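Local structure of peptidase M16 C-terminal domain-containing protein (Enterococcus faecalis, 3D3Y) at residues 52-55 and 56-59. The protein is of unknown function but is related to the M16 family of metallopeptidases and may bind a metal ion. Sequence-based numbering, arbitrary orientation.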
ATOM      1  N   THR A  52       3.469   0.415  20.580  1.00 33.24           N
ATOM      2  CA  THR A  52       4.033   1.369  21.533  1.00 34.30           C
ATOM      3  C   THR A  52       4.424   0.710  22.863  1.00 34.39           C
ATOM      4  O   THR A  52       5.450   1.063  23.458  1.00 34.18           O
ATOM      5  CB  THR A  52       3.093   2.562  21.735  1.00 35.04           C
ATOM      6  OG1 THR A  52       3.699   3.530  22.606  1.00 38.10           O
ATOM      7  CG2 THR A  52       1.738   2.138  22.313  1.00 34.14           C
ATOM      8  N   ASN A  53       3.591  -0.235  23.316  1.00 33.36           N
ATOM      9  CA  ASN A  53       3.838  -0.999  24.540  1.00 32.77           C
ATOM     10  C   ASN A  53       2.944  -2.227  24.554  1.00 32.59           C
ATOM     11  O   ASN A  53       2.056  -2.366  23.692  1.00 32.49           O
ATOM     12  CB  ASN A  53       3.713  -0.127  25.821  1.00 32.11           C
ATOM     13  CG  ASN A  53       2.318   0.454  26.032  1.00 33.01           C
ATOM     14  OD1 ASN A  53       1.325  -0.261  25.927  1.00 32.97           O
ATOM     15  ND2 ASN A  53       2.245   1.771  26.371  1.00 29.17           N
ATOM     16  N   SER A  54       3.181  -3.128  25.508  1.00 32.47           N
ATOM     17  CA  SER A  54       2.335  -4.312  25.661  1.00 32.83           C
ATOM     18  C   SER A  54       2.130  -4.558  27.156  1.00 33.16           C
ATOM     19  O   SER A  54       2.699  -3.850  27.985  1.00 33.00           O
ATOM     20  CB  SER A  54       2.964  -5.532  24.961  1.00 32.68           C
ATOM     21  OG  SER A  54       4.111  -6.000  25.662  1.00 33.50           O
ATOM     22  N   LEU A  55       1.351  -5.573  27.499  1.00 33.97           N
ATOM     23  CA  LEU A  55       1.074  -5.862  28.921  1.00 35.25           C
ATOM     24  C   LEU A  55       2.356  -5.979  29.758  1.00 35.77           C
ATOM     25  O   LEU A  55       2.434  -5.450  30.878  1.00 35.76           O
ATOM     26  CB  LEU A  55       0.298  -7.162  29.047  1.00 34.90           C
ATOM     27  CG  LEU A  55      -0.242  -7.476  30.433  1.00 36.32           C
ATOM     28  CD1 LEU A  55      -1.354  -6.477  30.793  1.00 36.65           C
ATOM     29  CD2 LEU A  55      -0.730  -8.928  30.473  1.00 36.56           C
ATOM     30  N   ASN A  56       3.340  -6.701  29.227  1.00 35.50           N
ATOM     31  CA  ASN A  56       4.557  -7.034  29.975  1.00 36.25           C
ATOM     32  C   ASN A  56       5.768  -6.173  29.627  1.00 36.36           C
ATOM     33  O   ASN A  56       6.794  -6.255  30.305  1.00 36.73           O
ATOM     34  CB  ASN A  56       4.866  -8.529  29.861  1.00 36.20           C
ATOM     35  CG  ASN A  56       3.753  -9.390  30.459  1.00 38.82           C
ATOM     36  OD1 ASN A  56       3.301  -9.142  31.590  1.00 38.92           O
ATOM     37  ND2 ASN A  56       3.278 -10.371  29.693  1.00 34.80           N
ATOM     38  N   TYR A  57       5.631  -5.335  28.597  1.00 35.13           N
ATOM     39  CA  TYR A  57       6.555  -4.224  28.338  1.00 35.55           C
ATOM     40  C   TYR A  57       5.724  -2.931  28.348  1.00 36.18           C
ATOM     41  O   TYR A  57       5.453  -2.346  27.291  1.00 35.36           O
ATOM     42  CB  TYR A  57       7.292  -4.436  27.001  1.00 35.58           C
ATOM     43  CG  TYR A  57       7.932  -5.799  26.949  1.00 35.50           C
ATOM     44  CD1 TYR A  57       9.008  -6.107  27.776  1.00 34.97           C
ATOM     45  CD2 TYR A  57       7.425  -6.805  26.117  1.00 36.65           C
ATOM     46  CE1 TYR A  57       9.579  -7.376  27.771  1.00 35.08           C
ATOM     47  CE2 TYR A  57       8.016  -8.091  26.094  1.00 37.39           C
ATOM     48  CZ  TYR A  57       9.087  -8.358  26.935  1.00 35.92           C
ATOM     49  OH  TYR A  57       9.678  -9.616  26.946  1.00 36.96           O
ATOM     50  N   PRO A  58       5.249  -2.531  29.546  1.00 37.04           N
ATOM     51  CA  PRO A  58       4.152  -1.544  29.684  1.00 38.12           C
ATOM     52  C   PRO A  58       4.456  -0.106  29.312  1.00 39.29           C
ATOM     53  O   PRO A  58       3.578   0.741  29.405  1.00 39.83           O
ATOM     54  CB  PRO A  58       3.757  -1.639  31.168  1.00 38.33           C
ATOM     55  CG  PRO A  58       4.932  -2.208  31.871  1.00 37.70           C
ATOM     56  CD  PRO A  58       5.670  -3.078  30.854  1.00 37.62           C
ATOM     57  N   ASN A  59       5.679   0.176  28.896  1.00 40.19           N
ATOM     58  CA  ASN A  59       5.986   1.491  28.387  1.00 41.75           C
ATOM     59  C   ASN A  59       7.109   1.390  27.382  1.00 42.84           C
ATOM     60  O   ASN A  59       7.682   0.316  27.202  1.00 42.56           O
ATOM     61  CB  ASN A  59       6.273   2.482  29.536  1.00 41.55           C
ATOM     62  CG  ASN A  59       7.485   2.114  30.345  1.00 41.41           C
ATOM     63  OD1 ASN A  59       8.553   1.884  29.805  1.00 40.77           O
ATOM     64  ND2 ASN A  59       7.327   2.078  31.655  1.00 43.61           N
TER
HETATM   65  O   HOH W   1       3.263  -8.303  26.805  1.00 26.51           O
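The hydroxyl of Ser54 lies obliquely against the CD2 side of the Tyr57 ring, with Ser54 OG 3.4 Å from Tyr57 CD2. With chi1 at 71°, OG sits between the backbone N and the carbonyl carbon of Ser54, close enough to Tyr57 N for a weak hydrogen bond. The same hydroxyl donates to a water that also accepts from Asn56 N, at 2.7 Å from Ser54 OG and 2.9 Å from Asn56 N; the serine thus reaches two successive amides, Asn56 N through the water and Tyr57 N directly but weakly. The far end of the Tyr57 side chain leads away from the turn, and the side chain packs against Leu63 and Arg66 of helix 60-69. Backbone angles at Leu55 and Asn56 make residues 54-57 a type I beta turn, part of the short link between helices 40-52 and 60-69. Its closing bond from Tyr57 N to Ser54 O is weak and bent (122°), whereas the return bond from Ser54 N to Tyr57 O is nearly straight (3.0 Å, 169°), its donor lying above the carbonyl plane. Ser54 O further receives a CA-H...O contact from Pro58, with Pro58 CA 3.2 Å from Ser54 O. At the corner, the Leu55 and Asn56 side chains run side by side, and Asn56 ND2 is hydrogen-bonded to Glu115. Across the open end of the turn, Asn53 directs CB at the backbone of 57-58, with Asn53 CB 3.2 Å from Tyr57 O, while its amide is held by Asn121 and Thr131. Beyond Pro58, Asn59 turns away to N-cap helix 60-69, its OD1 accepting from Lys62 N.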